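Local atomic coordinates of topoisomerase I-like protein (Leishmania donovani, PDB entry 2B9S), a protein that probably relaxes supercoiled DNA as the large subunit of a heterodimeric type IB topoisomerase, cutting one strand through a transient covalent link and resealing it. Residues 56-61 with 176-181; 218-221 with 226-229; 352-355 with 361-364. One frame throughout, in Å; residues are numbered along the deposited sequence.

Interaction 1: 56-61 with 176-181; sequences EEEVAT and KVRVQP. With nucleotides of chain C.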
loop_
_atom_site.group_PDB
_atom_site.type_symbol
_atom_site.label_atom_id
_atom_site.label_comp_id
_atom_site.label_asym_id
_atom_site.label_seq_id
_atom_site.Cartn_x
_atom_site.Cartn_y
_atom_site.Cartn_z
ATOM N N GLU D 56 22.756 19.093 10.856
ATOM C CA GLU D 56 23.047 18.088 11.884
ATOM C C GLU D 56 21.951 18.081 12.933
ATOM O O GLU D 56 21.547 17.025 13.400
ATOM C CB GLU D 56 24.391 18.373 12.581
ATOM C CG GLU D 56 25.601 18.278 11.679
ATOM C CD GLU D 56 26.829 18.970 12.241
ATOM O OE1 GLU D 56 26.728 19.664 13.263
ATOM O OE2 GLU D 56 27.916 18.831 11.657
ATOM N N GLU D 57 21.492 19.275 13.302
ATOM C CA GLU D 57 20.524 19.461 14.353
ATOM C C GLU D 57 19.165 18.903 13.972
ATOM O O GLU D 57 18.436 18.369 14.821
ATOM C CB GLU D 57 20.401 20.953 14.692
ATOM C CG GLU D 57 19.345 21.206 15.741
ATOM C CD GLU D 57 18.917 22.656 15.839
ATOM O OE1 GLU D 57 19.677 23.487 16.390
ATOM O OE2 GLU D 57 17.794 22.948 15.397
ATOM N N GLU D 58 18.802 19.082 12.704
ATOM C CA GLU D 58 17.528 18.600 12.208
ATOM C C GLU D 58 17.450 17.077 12.321
ATOM O O GLU D 58 16.431 16.542 12.760
ATOM C CB GLU D 58 17.329 19.040 10.752
ATOM C CG GLU D 58 16.062 18.499 10.106
ATOM C CD GLU D 58 15.912 18.879 8.650
ATOM O OE1 GLU D 58 16.944 19.109 7.964
ATOM O OE2 GLU D 58 14.755 18.891 8.185
ATOM N N VAL D 59 18.526 16.400 11.917
ATOM C CA VAL D 59 18.603 14.942 11.946
ATOM C C VAL D 59 18.702 14.369 13.375
ATOM O O VAL D 59 18.040 13.376 13.694
ATOM C CB VAL D 59 19.695 14.417 10.977
ATOM C CG1 VAL D 59 19.824 12.883 11.026
ATOM C CG2 VAL D 59 19.360 14.855 9.555
ATOM N N ALA D 60 19.495 15.011 14.230
ATOM C CA ALA D 60 19.505 14.731 15.679
ATOM C C ALA D 60 18.116 14.828 16.310
ATOM O O ALA D 60 17.740 14.000 17.125
ATOM C CB ALA D 60 20.497 15.684 16.409
ATOM N N THR D 61 17.356 15.854 15.925
ATOM C CA THR D 61 16.036 16.129 16.487
ATOM C C THR D 61 15.051 15.039 16.074
ATOM O O THR D 61 14.168 14.694 16.831
ATOM C CB THR D 61 15.507 17.572 16.062
ATOM O OG1 THR D 61 16.457 18.573 16.458
ATOM C CG2 THR D 61 14.139 17.917 16.684
ATOM N N LYS D 176 15.627 9.509 5.216
ATOM C CA LYS D 176 14.933 9.884 4.008
ATOM C C LYS D 176 15.137 11.399 3.863
ATOM O O LYS D 176 14.571 12.182 4.632
ATOM C CB LYS D 176 13.448 9.539 4.149
ATOM C CG LYS D 176 12.697 9.406 2.840
ATOM C CD LYS D 176 11.275 9.981 2.918
ATOM C CE LYS D 176 10.440 9.415 4.014
ATOM N NZ LYS D 176 8.979 9.628 3.810
ATOM N N VAL D 177 15.975 11.809 2.910
ATOM C CA VAL D 177 16.347 13.224 2.805
ATOM C C VAL D 177 15.253 14.113 2.198
ATOM O O VAL D 177 14.290 13.620 1.566
ATOM C CB VAL D 177 17.724 13.457 2.110
ATOM C CG1 VAL D 177 18.819 12.603 2.760
ATOM C CG2 VAL D 177 17.649 13.226 0.575
ATOM N N ARG D 178 15.397 15.417 2.438
ATOM C CA ARG D 178 14.517 16.448 1.880
ATOM C C ARG D 178 14.537 16.428 0.360
ATOM O O ARG D 178 15.598 16.479 -0.249
ATOM C CB ARG D 178 14.920 17.850 2.380
ATOM C CG ARG D 178 13.857 18.925 2.097
ATOM C CD ARG D 178 14.172 20.241 2.790
ATOM N NE ARG D 178 14.063 20.170 4.252
ATOM C CZ ARG D 178 12.980 20.441 4.979
ATOM N NH1 ARG D 178 11.827 20.807 4.425
ATOM N NH2 ARG D 178 13.050 20.335 6.294
ATOM N N VAL D 179 13.350 16.332 -0.226
ATOM C CA VAL D 179 13.155 16.437 -1.669
ATOM C C VAL D 179 13.267 17.907 -2.140
ATOM O O VAL D 179 12.544 18.787 -1.662
ATOM C CB VAL D 179 11.786 15.841 -2.079
ATOM C CG1 VAL D 179 11.636 15.794 -3.610
ATOM C CG2 VAL D 179 11.606 14.452 -1.465
ATOM N N GLN D 180 14.184 18.156 -3.073
ATOM C CA GLN D 180 14.327 19.477 -3.718
ATOM C C GLN D 180 13.550 19.547 -5.055
ATOM O O GLN D 180 13.243 18.509 -5.653
ATOM C CB GLN D 180 15.811 19.813 -3.940
ATOM C CG GLN D 180 16.668 20.007 -2.640
ATOM C CD GLN D 180 16.179 21.129 -1.688
ATOM O OE1 GLN D 180 16.465 21.095 -0.489
ATOM N NE2 GLN D 180 15.455 22.107 -2.213
ATOM N N PRO D 181 13.214 20.768 -5.521
ATOM C CA PRO D 181 12.658 20.889 -6.870
ATOM C C PRO D 181 13.475 20.148 -7.950
ATOM O O PRO D 181 12.889 19.583 -8.872
ATOM C CB PRO D 181 12.666 22.395 -7.111
ATOM C CG PRO D 181 12.595 23.003 -5.751
ATOM C CD PRO D 181 13.306 22.083 -4.836
ATOM P P DA C 13 7.946 5.869 3.269
ATOM O OP1 DA C 13 8.474 6.760 4.317
ATOM O OP2 DA C 13 8.515 5.913 1.935
ATOM O "O5'" DA C 13 8.021 4.344 3.778
ATOM C "C5'" DA C 13 7.372 3.916 4.979
ATOM C "C4'" DA C 13 6.726 2.570 4.725
ATOM O "O4'" DA C 13 5.464 2.714 4.029
ATOM C "C3'" DA C 13 7.548 1.614 3.867
ATOM O "O3'" DA C 13 7.536 0.414 4.582
ATOM C "C2'" DA C 13 6.827 1.588 2.491
ATOM C "C1'" DA C 13 5.383 1.815 2.926
ATOM N N9 DA C 13 4.544 2.453 1.910
ATOM C C8 DA C 13 4.810 3.671 1.331
ATOM N N7 DA C 13 3.926 4.026 0.441
ATOM C C5 DA C 13 2.993 2.987 0.467
ATOM C C6 DA C 13 1.795 2.769 -0.265
ATOM N N6 DA C 13 1.308 3.648 -1.142
ATOM N N1 DA C 13 1.111 1.630 -0.046
ATOM C C2 DA C 13 1.587 0.749 0.873
ATOM N N3 DA C 13 2.702 0.842 1.611
ATOM C C4 DA C 13 3.369 1.992 1.360
#
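Glu-58 and Arg-178 meet in a single ion pair that joins helix 54-64 to the loop following strand 175-176, and they illustrate how a surface salt bridge can link elements more than a hundred residues apart. Carboxylate oxygen OE2 of Glu-58 accepts a hydrogen bond from NH2 of Arg-178 at 2.9 Å. The two flat groups lie nearly coplanar, 23° between their planes, with the carboxylate at the edge of the guanidinium and the syn side of OE2 in use. The bond is somewhat bent, with 145° at the hydrogen. Glu-58 reaches across as an extended chain; Arg-178 instead bends at chi3 (-68°), and the two side chains cross at about a right angle.

Packing is firm on the other sides of the helix rather than at this bridge. There Ala-60 rests on Trp-85 and Val-59 on Ile-88 of helix 75-89, while both carboxylate oxygens of Glu-57 are held by the loop around Tyr-36, His-39 and Gly-40. Thr-61 OG1 turns back to Glu-57 O at 2.6 Å, and Thr-61 N approaches the same oxygen from the opposite face of its plane. The bridge itself is thin by comparison: both partners remain partly exposed, and little surface is buried between the segments. Tyr-36 lies against Glu-58, and Pro-34 O receives a weak bond from Arg-178 NH1.

Lys-176, at the end of the strand, faces the DNA. Its NZ donates to OP1 of DA13 of chain C at 3.0 Å. The segment thus holds one cation, Lys-176, shared between a DNA phosphate and Glu-158, and another, Arg-178, that pairs with Glu-58, consistent with a DNA-binding region in which acidic partners probably help to fix where the positive charges lie.

Interaction 2: 218-221 with 226-229; sequences WRDS and MKYV. With nucleotides of chain A; nucleotides of chain C.
Lys-227 NZ is gripped by a phosphate and flanked by acids: it donates to OP2 of DA13 of chain C at 2.7 Å, forms a salt bridge with Glu-158, and makes a long one, 4.0 Å, to Asp-220 OD1. These two acids, one just past the end of strand 216-219 and one from outside the hairpin, probably steady the ammonium at the phosphate. The chain bends at chi2 (-66°) and again at chi4, carrying NZ to the phosphate; its base lies against Trp-218. Lys-227 CB sits over the indole face, 3.7 Å from the centroid of the six-membered ring, a CH-pi contact, and CG follows toward NE1. Val-229 CG2 meets the edge of the same ring.

Beneath these side chains Trp-218 and Lys-227 form an antiparallel hydrogen-bonded pair. Lys-227 N gives an almost straight bond to Trp-218 O at 2.9 Å, and Trp-218 N returns one to Lys-227 O at 3.1 Å.

Arg-219 and Met-226, the neighbouring non-hydrogen-bonded pair, occupy the other face. Met-226 CG lies over one face of the guanidinium, with SD 3.5 Å from Arg-219 NH2, while OP2 of DG6 of chain A stands at the guanidinium edge, 2.9 Å from that nitrogen. Tyr-228 OH donates to OP2 of DA7 of chain A at 2.8 Å. The hairpin therefore meets both DNA chains, A and C, through opposite faces of the sheet.

Strand 226-229 is, within this chain, an outermost strand of a four-stranded mixed sheet; strand 216-219 lies between it and strand 185-187, and the loop carrying Val-179 packs on Trp-218.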
loop_
_atom_site.group_PDB
_atom_site.type_symbol
_atom_site.label_atom_id
_atom_site.label_comp_id
_atom_site.label_asym_id
_atom_site.label_seq_id
_atom_site.Cartn_x
_atom_site.Cartn_y
_atom_site.Cartn_z
ATOM N N TRP D 218 9.413 11.757 -7.973
ATOM C CA TRP D 218 10.788 11.893 -7.511
ATOM C C TRP D 218 11.318 10.530 -7.095
ATOM O O TRP D 218 10.573 9.564 -6.932
ATOM C CB TRP D 218 10.942 12.933 -6.404
ATOM C CG TRP D 218 10.396 12.505 -5.103
ATOM C CD1 TRP D 218 11.070 11.857 -4.105
ATOM C CD2 TRP D 218 9.050 12.680 -4.636
ATOM N NE1 TRP D 218 10.229 11.606 -3.053
ATOM C CE2 TRP D 218 8.980 12.094 -3.348
ATOM C CE3 TRP D 218 7.892 13.269 -5.186
ATOM C CZ2 TRP D 218 7.800 12.089 -2.582
ATOM C CZ3 TRP D 218 6.707 13.255 -4.420
ATOM C CH2 TRP D 218 6.681 12.658 -3.129
ATOM N N ARG D 219 12.623 10.446 -6.961
ATOM C CA ARG D 219 13.242 9.206 -6.552
ATOM C C ARG D 219 13.625 9.325 -5.069
ATOM O O ARG D 219 14.345 10.242 -4.668
ATOM C CB ARG D 219 14.428 8.928 -7.469
ATOM C CG ARG D 219 15.043 7.565 -7.317
ATOM C CD ARG D 219 16.036 7.305 -8.437
ATOM N NE ARG D 219 15.373 7.199 -9.744
ATOM C CZ ARG D 219 14.880 6.063 -10.231
ATOM N NH1 ARG D 219 14.966 4.938 -9.509
ATOM N NH2 ARG D 219 14.300 6.049 -11.430
ATOM N N ASP D 220 13.083 8.422 -4.264
ATOM C CA ASP D 220 13.254 8.445 -2.806
ATOM C C ASP D 220 14.664 7.982 -2.381
ATOM O O ASP D 220 15.195 7.041 -2.946
ATOM C CB ASP D 220 12.134 7.610 -2.161
ATOM C CG ASP D 220 12.513 7.027 -0.819
ATOM O OD1 ASP D 220 12.199 7.678 0.192
ATOM O OD2 ASP D 220 13.089 5.902 -0.785
ATOM N N SER D 221 15.266 8.659 -1.399
ATOM C CA SER D 221 16.676 8.430 -1.057
ATOM C C SER D 221 16.988 7.156 -0.267
ATOM O O SER D 221 18.133 6.699 -0.271
ATOM C CB SER D 221 17.251 9.631 -0.317
ATOM O OG SER D 221 16.643 9.772 0.954
ATOM N N MET D 226 10.691 5.032 -6.697
ATOM C CA MET D 226 9.962 6.102 -7.367
ATOM C C MET D 226 8.622 6.411 -6.678
ATOM O O MET D 226 7.819 5.506 -6.430
ATOM C CB MET D 226 9.773 5.767 -8.843
ATOM C CG MET D 226 11.109 5.599 -9.596
ATOM S SD MET D 226 10.962 4.909 -11.274
ATOM C CE MET D 226 10.577 6.419 -12.141
ATOM N N LYS D 227 8.426 7.696 -6.351
ATOM C CA LYS D 227 7.218 8.227 -5.699
ATOM C C LYS D 227 6.435 9.142 -6.667
ATOM O O LYS D 227 7.016 9.915 -7.429
ATOM C CB LYS D 227 7.598 9.028 -4.443
ATOM C CG LYS D 227 8.356 8.274 -3.328
ATOM C CD LYS D 227 7.483 7.183 -2.697
ATOM C CE LYS D 227 8.156 6.514 -1.502
ATOM N NZ LYS D 227 8.279 7.426 -0.323
ATOM N N TYR D 228 5.114 9.062 -6.624
ATOM C CA TYR D 228 4.281 9.786 -7.582
ATOM C C TYR D 228 3.178 10.531 -6.908
ATOM O O TYR D 228 2.549 10.022 -5.980
ATOM C CB TYR D 228 3.604 8.841 -8.559
ATOM C CG TYR D 228 4.538 7.981 -9.334
ATOM C CD1 TYR D 228 5.070 8.423 -10.538
ATOM C CD2 TYR D 228 4.864 6.688 -8.885
ATOM C CE1 TYR D 228 5.910 7.647 -11.246
ATOM C CE2 TYR D 228 5.729 5.914 -9.599
ATOM C CZ TYR D 228 6.238 6.394 -10.777
ATOM O OH TYR D 228 7.078 5.606 -11.516
ATOM N N VAL D 229 2.949 11.743 -7.397
ATOM C CA VAL D 229 1.723 12.468 -7.120
ATOM C C VAL D 229 0.669 12.004 -8.125
ATOM O O VAL D 229 0.850 12.109 -9.339
ATOM C CB VAL D 229 1.934 13.979 -7.228
ATOM C CG1 VAL D 229 0.641 14.709 -6.929
ATOM C CG2 VAL D 229 3.039 14.429 -6.288
ATOM P P DA A 7 6.959 5.950 -15.261
ATOM O OP1 DA A 7 6.670 6.654 -16.532
ATOM O OP2 DA A 7 7.514 6.658 -14.089
ATOM O "O5'" DA A 7 5.618 5.250 -14.802
ATOM C "C5'" DA A 7 4.981 4.319 -15.638
ATOM C "C4'" DA A 7 3.814 3.691 -14.905
ATOM O "O4'" DA A 7 4.324 2.595 -14.108
ATOM C "C3'" DA A 7 3.012 4.569 -13.936
ATOM O "O3'" DA A 7 1.693 4.063 -13.944
ATOM C "C2'" DA A 7 3.566 4.193 -12.589
ATOM C "C1'" DA A 7 3.742 2.689 -12.833
ATOM N N9 DA A 7 4.602 2.041 -11.837
ATOM C C8 DA A 7 5.718 2.589 -11.285
ATOM N N7 DA A 7 6.284 1.807 -10.420
ATOM C C5 DA A 7 5.499 0.691 -10.377
ATOM C C6 DA A 7 5.606 -0.487 -9.634
ATOM N N6 DA A 7 6.595 -0.698 -8.751
ATOM N N1 DA A 7 4.653 -1.416 -9.820
ATOM C C2 DA A 7 3.691 -1.186 -10.721
ATOM N N3 DA A 7 3.487 -0.099 -11.466
ATOM C C4 DA A 7 4.441 0.810 -11.248
ATOM P P DG A 6 13.310 4.530 -15.397
ATOM O OP1 DG A 6 13.495 5.209 -16.696
ATOM O OP2 DG A 6 13.800 5.105 -14.141
ATOM O "O5'" DG A 6 11.743 4.207 -15.252
ATOM C "C5'" DG A 6 11.001 3.524 -16.267
ATOM C "C4'" DG A 6 9.632 3.151 -15.728
ATOM O "O4'" DG A 6 9.682 1.967 -14.899
ATOM C "C3'" DG A 6 8.964 4.201 -14.853
ATOM O "O3'" DG A 6 7.937 4.757 -15.690
ATOM C "C2'" DG A 6 8.385 3.415 -13.660
ATOM C "C1'" DG A 6 8.532 1.953 -14.074
ATOM N N9 DG A 6 8.824 0.999 -12.995
ATOM C C8 DG A 6 9.823 1.057 -12.033
ATOM N N7 DG A 6 9.802 0.022 -11.209
ATOM C C5 DG A 6 8.736 -0.756 -11.662
ATOM C C6 DG A 6 8.222 -1.978 -11.214
ATOM O O6 DG A 6 8.632 -2.658 -10.279
ATOM N N1 DG A 6 7.110 -2.424 -11.940
ATOM C C2 DG A 6 6.564 -1.755 -13.005
ATOM N N2 DG A 6 5.494 -2.293 -13.623
ATOM N N3 DG A 6 7.045 -0.619 -13.442
ATOM C C4 DG A 6 8.123 -0.176 -12.740
ATOM P P DA C 13 7.946 5.869 3.269
ATOM O OP1 DA C 13 8.474 6.760 4.317
ATOM O OP2 DA C 13 8.515 5.913 1.935
ATOM O "O5'" DA C 13 8.021 4.344 3.778
ATOM C "C5'" DA C 13 7.372 3.916 4.979
ATOM C "C4'" DA C 13 6.726 2.570 4.725
ATOM O "O4'" DA C 13 5.464 2.714 4.029
ATOM C "C3'" DA C 13 7.548 1.614 3.867
ATOM O "O3'" DA C 13 7.536 0.414 4.582
ATOM C "C2'" DA C 13 6.827 1.588 2.491
ATOM C "C1'" DA C 13 5.383 1.815 2.926
ATOM N N9 DA C 13 4.544 2.453 1.910
ATOM C C8 DA C 13 4.810 3.671 1.331
ATOM N N7 DA C 13 3.926 4.026 0.441
ATOM C C5 DA C 13 2.993 2.987 0.467
ATOM C C6 DA C 13 1.795 2.769 -0.265
ATOM N N6 DA C 13 1.308 3.648 -1.142
ATOM N N1 DA C 13 1.111 1.630 -0.046
ATOM C C2 DA C 13 1.587 0.749 0.873
ATOM N N3 DA C 13 2.702 0.842 1.611
ATOM C C4 DA C 13 3.369 1.992 1.360
#

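Interaction 3: 352-355 with 361-364; sequences RRKS and FDQL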
loop_
_atom_site.group_PDB
_atom_site.type_symbol
_atom_site.label_atom_id
_atom_site.label_comp_id
_atom_site.label_asym_id
_atom_site.label_seq_id
_atom_site.Cartn_x
_atom_site.Cartn_y
_atom_site.Cartn_z
ATOM N N ARG D 352 10.977 -32.992 0.403
ATOM C CA ARG D 352 11.489 -34.139 1.166
ATOM C C ARG D 352 12.931 -34.039 1.723
ATOM O O ARG D 352 13.154 -34.255 2.928
ATOM C CB ARG D 352 11.203 -35.500 0.497
ATOM C CG ARG D 352 12.001 -35.845 -0.734
ATOM C CD ARG D 352 11.843 -37.316 -1.043
ATOM N NE ARG D 352 12.896 -38.141 -0.452
ATOM C CZ ARG D 352 13.852 -38.731 -1.171
ATOM N NH1 ARG D 352 13.850 -38.556 -2.491
ATOM N NH2 ARG D 352 14.803 -39.490 -0.597
ATOM N N ARG D 353 13.916 -33.733 0.901
ATOM C CA ARG D 353 15.257 -33.767 1.482
ATOM C C ARG D 353 15.875 -32.362 1.612
ATOM O O ARG D 353 17.083 -32.214 1.753
ATOM C CB ARG D 353 16.173 -34.766 0.704
ATOM N N LYS D 354 15.009 -31.348 1.588
ATOM C CA LYS D 354 15.413 -29.951 1.517
ATOM C C LYS D 354 15.594 -29.344 2.906
ATOM O O LYS D 354 14.865 -29.674 3.833
ATOM C CB LYS D 354 14.371 -29.154 0.723
ATOM C CG LYS D 354 14.353 -29.494 -0.718
ATOM C CD LYS D 354 13.605 -28.470 -1.510
ATOM C CE LYS D 354 13.668 -28.758 -3.026
ATOM N NZ LYS D 354 12.531 -28.004 -3.622
ATOM N N SER D 355 16.571 -28.458 3.050
ATOM C CA SER D 355 16.737 -27.757 4.312
ATOM C C SER D 355 15.662 -26.644 4.475
ATOM O O SER D 355 15.008 -26.255 3.488
ATOM C CB SER D 355 18.180 -27.259 4.471
ATOM O OG SER D 355 18.584 -26.506 3.356
ATOM N N PHE D 361 8.796 -23.854 -4.231
ATOM C CA PHE D 361 8.597 -23.739 -5.678
ATOM C C PHE D 361 9.833 -23.183 -6.379
ATOM O O PHE D 361 9.765 -22.167 -7.044
ATOM C CB PHE D 361 7.346 -22.911 -6.007
ATOM C CG PHE D 361 6.095 -23.392 -5.305
ATOM C CD1 PHE D 361 5.597 -24.681 -5.538
ATOM C CD2 PHE D 361 5.427 -22.557 -4.394
ATOM C CE1 PHE D 361 4.453 -25.124 -4.878
ATOM C CE2 PHE D 361 4.294 -22.981 -3.741
ATOM C CZ PHE D 361 3.793 -24.273 -3.985
ATOM N N ASP D 362 10.951 -23.893 -6.256
ATOM C CA ASP D 362 12.228 -23.462 -6.835
ATOM C C ASP D 362 12.253 -23.378 -8.378
ATOM O O ASP D 362 13.099 -22.699 -8.959
ATOM C CB ASP D 362 13.383 -24.335 -6.303
ATOM C CG ASP D 362 13.427 -25.739 -6.923
ATOM O OD1 ASP D 362 12.500 -26.568 -6.697
ATOM O OD2 ASP D 362 14.434 -26.007 -7.622
ATOM N N GLN D 363 11.305 -24.062 -9.014
ATOM C CA GLN D 363 11.180 -24.097 -10.469
ATOM C C GLN D 363 9.989 -23.256 -10.982
ATOM O O GLN D 363 9.565 -23.420 -12.128
ATOM C CB GLN D 363 11.073 -25.561 -10.938
ATOM C CG GLN D 363 12.322 -26.423 -10.619
ATOM C CD GLN D 363 13.591 -25.871 -11.250
ATOM O OE1 GLN D 363 13.612 -25.581 -12.443
ATOM N NE2 GLN D 363 14.655 -25.727 -10.453
ATOM N N LEU D 364 9.465 -22.369 -10.136
ATOM C CA LEU D 364 8.337 -21.482 -10.488
ATOM C C LEU D 364 8.545 -20.012 -10.046
ATOM O O LEU D 364 8.765 -19.741 -8.860
ATOM C CB LEU D 364 7.031 -22.003 -9.847
ATOM C CG LEU D 364 5.772 -21.123 -10.000
ATOM C CD1 LEU D 364 5.206 -21.148 -11.440
ATOM C CD2 LEU D 364 4.713 -21.510 -9.002
#
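The loop between helices 341-351 and 366-373 doubles back on itself at the protein surface, and a salt bridge links its two limbs. Lys-354 NZ approaches Asp-362 OD1 at 3.4 Å, a salt bridge whose hydrogen bond is weak. The lysine chain is extended beyond CG and spans the gap almost alone, since even the nearest CA atoms, those of Lys-354 and Asp-362, are 11.0 Å apart. On the other limb chi1 of Asp-362 is 75°, which tucks CG between the backbone N and the carbonyl carbon. Its second oxygen, OD2, takes a bond from Gln-363 NE2 at 2.9 Å; this donor stands well above the carboxylate plane yet keeps OD2 in the plane of its own amide.

The ammonium has backbone partners as well: Phe-350 O at the end of the preceding helix and, weakly, Asp-359 O. Helix 272-287 receives the second limb, where Gln-276 meets Gln-363 N and His-273 meets Gln-363 O. Residues 361-364, closed by Leu-364 N to Phe-361 O at 3.1 Å, have Asp-362 and Gln-363 at their two central positions: the arrangement of a type I beta turn in the surface loop that connects two helices.

How the interactions relate
Interactions 1 and 2 belong to the same DNA-binding region and touch: Val-177 N probably hydrogen-bonds to Ser-221 OG, and Val-179 packs against Trp-218. Interaction 3 stands apart, in the catalytic core, about 37 Å from interaction 2 between centres. Of the three, interaction 2 alone is partly buried, and it combines strand pairing, an aromatic face and phosphate bonds. The other two are surface contacts, each resting on one ion pair, but they differ in reach: 56-61 with 176-181 joins distant parts of the sequence beside bound DNA, whereas 352-355 with 361-364 closes a local loop, and its nearest atom is about 11 Å from the bound nucleic acid.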